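Local structure of leucine aminopeptidase 1 (Caenorhabditis elegans, 2HC9) at residues E284-L289 and Q296-C301; K394-L399 and F476-G481. The protein releases N-terminal amino acids, preferably leucine, from peptides as a two-zinc aminopeptidase of the M17 family and probably serves as a digestive enzyme. The protein carries 1 engineered substitution. All coordinates share one frame; numbering follows the deposited sequence. Where two conformers were deposited one is given.

In the fold
Both contacts belong to the zinc aminopeptidase part of the subunit, their centres 14 Å apart, and both lie away from the metal site. They follow one another along the chain: contact 1 packs helix 277-290 on strand 297-307 of the large mixed sheet, and contact 2, much later, brings the end of helix 383-396 against helix 473-480. The two are in direct touch, because helix 473-480 rests on helix 277-290: Ala285 CB is 3.9 Å from Phe476 CB, and Leu289 CD1 is 3.9 Å from Leu480 CD1. Packing thus runs in layers from the sheet through these two helices to helix 383-396, tying the C-terminal helix 473-480 to the one on the sheet.

Contact 1: residues E284-L289 and Q296-C301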
loop_
_atom_site.group_PDB
_atom_site.type_symbol
_atom_site.label_atom_id
_atom_site.label_comp_id
_atom_site.label_asym_id
_atom_site.label_seq_id
_atom_site.Cartn_x
_atom_site.Cartn_y
_atom_site.Cartn_z
ATOM N N GLU A 284 36.563 -1.156 -16.732
ATOM C CA GLU A 284 37.252 0.071 -17.127
ATOM C C GLU A 284 38.378 0.470 -16.197
ATOM O O GLU A 284 39.352 1.089 -16.635
ATOM C CB GLU A 284 36.260 1.223 -17.352
ATOM C CG GLU A 284 35.191 0.885 -18.424
ATOM C CD GLU A 284 35.778 0.698 -19.831
ATOM O OE1 GLU A 284 36.843 1.286 -20.116
ATOM O OE2 GLU A 284 35.139 -0.006 -20.652
ATOM N N ALA A 285 38.276 0.087 -14.922
ATOM C CA ALA A 285 39.442 0.161 -14.014
ATOM C C ALA A 285 40.591 -0.721 -14.482
ATOM O O ALA A 285 41.737 -0.289 -14.480
ATOM C CB ALA A 285 39.063 -0.222 -12.563
ATOM N N TYR A 286 40.280 -1.968 -14.832
ATOM C CA TYR A 286 41.273 -2.914 -15.324
ATOM C C TYR A 286 41.957 -2.311 -16.549
ATOM O O TYR A 286 43.181 -2.330 -16.651
ATOM C CB TYR A 286 40.569 -4.225 -15.685
ATOM C CG TYR A 286 41.442 -5.304 -16.303
ATOM C CD1 TYR A 286 42.095 -6.235 -15.493
ATOM C CD2 TYR A 286 41.598 -5.403 -17.703
ATOM C CE1 TYR A 286 42.870 -7.233 -16.027
ATOM C CE2 TYR A 286 42.380 -6.425 -18.263
ATOM C CZ TYR A 286 43.003 -7.336 -17.414
ATOM O OH TYR A 286 43.782 -8.347 -17.923
ATOM N N SER A 287 41.156 -1.790 -17.472
ATOM C CA SER A 287 41.688 -1.162 -18.679
ATOM C C SER A 287 42.681 -0.027 -18.358
ATOM O O SER A 287 43.804 -0.007 -18.877
ATOM C CB SER A 287 40.550 -0.646 -19.549
ATOM O OG SER A 287 41.041 0.052 -20.692
ATOM N N ALA A 288 42.282 0.896 -17.498
ATOM C CA ALA A 288 43.165 2.047 -17.157
ATOM C C ALA A 288 44.486 1.583 -16.494
ATOM O O ALA A 288 45.567 2.095 -16.806
ATOM C CB ALA A 288 42.420 3.028 -16.244
ATOM N N LEU A 289 44.404 0.600 -15.594
ATOM C CA LEU A 289 45.591 0.110 -14.887
ATOM C C LEU A 289 46.535 -0.621 -15.841
ATOM O O LEU A 289 47.749 -0.445 -15.775
ATOM C CB LEU A 289 45.192 -0.833 -13.747
ATOM C CG LEU A 289 44.505 -0.116 -12.556
ATOM C CD1 LEU A 289 43.801 -1.128 -11.598
ATOM C CD2 LEU A 289 45.482 0.768 -11.784
ATOM N N GLN A 296 51.641 -6.065 -11.115
ATOM C CA GLN A 296 51.165 -7.244 -10.384
ATOM C C GLN A 296 50.189 -8.041 -11.222
ATOM O O GLN A 296 49.721 -7.581 -12.248
ATOM C CB GLN A 296 50.527 -6.826 -9.060
ATOM C CG GLN A 296 51.424 -5.960 -8.216
ATOM C CD GLN A 296 52.688 -6.687 -7.791
ATOM O OE1 GLN A 296 52.636 -7.832 -7.328
ATOM N NE2 GLN A 296 53.841 -6.037 -7.984
ATOM N N THR A 297 49.900 -9.263 -10.802
ATOM C CA THR A 297 48.955 -10.053 -11.541
ATOM C C THR A 297 47.567 -9.496 -11.212
ATOM O O THR A 297 47.265 -9.206 -10.041
ATOM C CB THR A 297 49.057 -11.541 -11.146
ATOM O OG1 THR A 297 50.301 -12.068 -11.642
ATOM C CG2 THR A 297 47.891 -12.345 -11.732
ATOM N N LEU A 298 46.748 -9.331 -12.250
ATOM C CA LEU A 298 45.457 -8.636 -12.117
ATOM C C LEU A 298 44.443 -9.360 -12.980
ATOM O O LEU A 298 44.742 -9.711 -14.130
ATOM C CB LEU A 298 45.562 -7.169 -12.568
ATOM C CG LEU A 298 44.298 -6.310 -12.398
ATOM C CD1 LEU A 298 43.926 -6.171 -10.896
ATOM C CD2 LEU A 298 44.469 -4.919 -13.070
ATOM N N HIS A 299 43.237 -9.562 -12.435
ATOM C CA HIS A 299 42.162 -10.222 -13.195
ATOM C C HIS A 299 40.883 -9.371 -13.098
ATOM O O HIS A 299 40.560 -8.852 -12.025
ATOM C CB HIS A 299 41.849 -11.615 -12.633
ATOM C CG HIS A 299 43.055 -12.485 -12.407
ATOM N ND1 HIS A 299 43.571 -13.313 -13.385
ATOM C CD2 HIS A 299 43.817 -12.686 -11.303
ATOM C CE1 HIS A 299 44.605 -13.981 -12.894
ATOM N NE2 HIS A 299 44.779 -13.613 -11.633
ATOM N N ALA A 300 40.169 -9.232 -14.210
ATOM C CA ALA A 300 38.789 -8.708 -14.182
ATOM C C ALA A 300 37.871 -9.909 -14.379
ATOM O O ALA A 300 38.045 -10.666 -15.343
ATOM C CB ALA A 300 38.579 -7.663 -15.280
ATOM N N CYS A 301 36.918 -10.108 -13.459
ATOM C CA CYS A 301 36.005 -11.245 -13.544
ATOM C C CYS A 301 34.594 -10.668 -13.584
ATOM O O CYS A 301 34.146 -10.073 -12.604
ATOM C CB CYS A 301 36.110 -12.153 -12.302
ATOM S SG CYS A 301 37.781 -12.784 -12.003
#
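Tyr286 and Leu298 carry most of this buried contact, in which a helix lies on the sheet of a beta-alpha-beta unit made of strand 256-257, helix 277-290 and strand 297-307. The helix and strand segments run roughly antiparallel, at 152°, with their axes 8.8 Å apart at the closest point. That spacing leaves room for one layer of interlocking apolar side chains.

The tyrosine ring fills much of it. With CG anti to the backbone N (chi1 176°), the ring is carried from the helix to the strand, and its CD1 meets Leu298 CD2 at 3.6 Å. Tyrosine and leucine reach past one another from the two sides, so that the leucine CG and CD2 lie alongside ring carbons CD1 and CE1. A leucine suits this place because it is long enough to bring one methyl, CD2, against both the Tyr286 ring and Leu289 CD1, the latter at 4.1 Å, where the two leucines cross at about a right angle.

Ala300, two residues further along the strand, presents its methyl to the same ring. Its CB stands 4.2 Å from the ring centroid and 29° off the normal, an off-centre CH-pi contact. The small side chain lets the helix come close here, and Tyr286 and Ala300 have the nearest CA atoms of the two segments, 6.4 Å apart. His299, between Leu298 and Ala300, points away from the helix, and its ND1 is hydrogen-bonded to Ser237 OG.

A tyrosine also brings a polar end into this buried layer, where its OH is hydrogen-bonded to Ser202 OG. Along the ring's edge, in its plane, Leu298 O lies 3.6 Å from CE1.

Contact 2: residues K394-L399 and F476-G481; sequences KASGDL and FSTLLG
This is a small, partly buried packing contact between the C-terminal end of helix 383-396 and the side of helix 473-480, burying 117 Å² in all. Thr478 reaches across to Ala395 and Ser396, and no hydrogen bond joins the two segments. In one of its two conformers, Thr478 rests OG1 3.4 Å from Ser396 CB. The Thr478 CG2 methyl packs on the same carbon and on Ala395 CB. Threonine suits the place by offering both a methyl for this packing and a hydroxyl that is hydrogen-bonded to Ala392 O, one turn back in the facing helix.

Ser396 OG is hydrogen-bonded to that same carbonyl. A chi1 of 58° folds OG back over the backbone, where it also accepts from Asp398 N at 3.1 Å, with an N-H...O angle of 158°. Replacing Ser396 by an alanine keeps the CB that Thr478 touches, but would probably leave Asp398 N without its acceptor and Ala392 O with one hydroxyl fewer. Gly397 takes a positive phi (80°), at which a CB would press on the carbonyl O before it. Asp398 OD2 then accepts from Gly472 N and Leu475 N at the start of helix 473-480, while OD1 forms a salt bridge with Arg129. The bond from Asp398 N to Ser396 OG closes an ST turn where the chain leaves the helix.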
loop_
_atom_site.group_PDB
_atom_site.type_symbol
_atom_site.label_atom_id
_atom_site.label_comp_id
_atom_site.label_asym_id
_atom_site.label_seq_id
_atom_site.Cartn_x
_atom_site.Cartn_y
_atom_site.Cartn_z
ATOM N N LYS A 394 38.931 9.309 -1.059
ATOM C CA LYS A 394 39.163 10.731 -0.844
ATOM C C LYS A 394 40.065 11.297 -1.946
ATOM O O LYS A 394 39.792 12.369 -2.478
ATOM C CB LYS A 394 39.759 11.006 0.543
ATOM C CG LYS A 394 38.717 10.865 1.685
ATOM C CD LYS A 394 39.316 11.380 2.991
ATOM C CE LYS A 394 38.586 10.859 4.233
ATOM N NZ LYS A 394 37.223 11.385 4.300
ATOM N N ALA A 395 41.106 10.543 -2.304
ATOM C CA ALA A 395 42.075 11.022 -3.298
ATOM C C ALA A 395 41.515 10.993 -4.717
ATOM O O ALA A 395 41.964 11.761 -5.556
ATOM C CB ALA A 395 43.373 10.222 -3.217
ATOM N N SER A 396 40.559 10.096 -4.984
ATOM C CA SER A 396 40.008 9.895 -6.345
ATOM C C SER A 396 38.730 10.678 -6.569
ATOM O O SER A 396 38.366 10.916 -7.716
ATOM C CB SER A 396 39.682 8.411 -6.603
ATOM O OG SER A 396 38.746 7.912 -5.641
ATOM N N GLY A 397 38.038 11.047 -5.490
ATOM C CA GLY A 397 36.650 11.517 -5.598
ATOM C C GLY A 397 35.552 10.461 -5.739
ATOM O O GLY A 397 34.369 10.810 -5.715
ATOM N N ASP A 398 35.929 9.180 -5.849
ATOM C CA ASP A 398 34.963 8.068 -5.833
ATOM C C ASP A 398 34.879 7.658 -4.346
ATOM O O ASP A 398 35.596 6.775 -3.898
ATOM C CB ASP A 398 35.480 6.881 -6.669
ATOM C CG ASP A 398 35.294 7.068 -8.182
ATOM O OD1 ASP A 398 34.750 8.115 -8.637
ATOM O OD2 ASP A 398 35.712 6.157 -8.924
ATOM N N LEU A 399 34.051 8.356 -3.584
ATOM C CA LEU A 399 34.050 8.226 -2.111
ATOM C C LEU A 399 33.659 6.843 -1.643
ATOM O O LEU A 399 32.868 6.153 -2.304
ATOM C CB LEU A 399 33.116 9.267 -1.491
ATOM C CG LEU A 399 33.600 10.718 -1.666
ATOM C CD1 LEU A 399 32.528 11.709 -1.213
ATOM C CD2 LEU A 399 34.856 10.908 -0.820
ATOM N N PHE A 476 39.924 2.804 -8.233
ATOM C CA PHE A 476 40.935 1.755 -8.328
ATOM C C PHE A 476 42.260 2.216 -8.908
ATOM O O PHE A 476 43.291 1.634 -8.628
ATOM C CB PHE A 476 40.409 0.507 -9.029
ATOM C CG PHE A 476 39.500 -0.296 -8.151
ATOM C CD1 PHE A 476 40.034 -1.122 -7.169
ATOM C CD2 PHE A 476 38.118 -0.148 -8.238
ATOM C CE1 PHE A 476 39.194 -1.836 -6.292
ATOM C CE2 PHE A 476 37.266 -0.872 -7.386
ATOM C CZ PHE A 476 37.810 -1.711 -6.405
ATOM N N SER A 477 42.223 3.276 -9.700
ATOM C CA SER A 477 43.468 3.894 -10.158
ATOM C C SER A 477 44.262 4.434 -8.988
ATOM O O SER A 477 45.469 4.247 -8.934
ATOM C CB SER A 477 43.170 5.024 -11.143
ATOM O OG SER A 477 42.729 4.429 -12.340
ATOM N N THR A 478 43.584 5.092 -8.047
ATOM C CA THR A 478 44.277 5.633 -6.863
ATOM C C THR A 478 44.624 4.525 -5.895
ATOM O O THR A 478 45.703 4.541 -5.314
ATOM C CB THR A 478 43.548 6.796 -6.085
ATOM O OG1 THR A 478 42.255 6.381 -5.618
ATOM C CG2 THR A 478 43.430 8.070 -6.939
ATOM N N LEU A 479 43.736 3.553 -5.726
ATOM C CA LEU A 479 44.013 2.447 -4.788
ATOM C C LEU A 479 45.200 1.565 -5.223
ATOM O O LEU A 479 46.072 1.209 -4.397
ATOM C CB LEU A 479 42.758 1.576 -4.589
ATOM C CG LEU A 479 42.909 0.398 -3.602
ATOM C CD1 LEU A 479 43.152 0.947 -2.197
ATOM C CD2 LEU A 479 41.632 -0.440 -3.627
ATOM N N LEU A 480 45.228 1.221 -6.509
ATOM C CA LEU A 480 46.199 0.258 -7.030
ATOM C C LEU A 480 47.256 0.915 -7.931
ATOM O O LEU A 480 48.105 0.230 -8.506
ATOM C CB LEU A 480 45.495 -0.863 -7.791
ATOM C CG LEU A 480 44.383 -1.621 -7.036
ATOM C CD1 LEU A 480 43.715 -2.634 -7.961
ATOM C CD2 LEU A 480 45.029 -2.360 -5.835
ATOM N N GLY A 481 47.194 2.237 -8.051
ATOM C CA GLY A 481 48.107 2.984 -8.935
ATOM C C GLY A 481 49.581 2.930 -8.555
ATOM O O GLY A 481 50.441 3.193 -9.393
#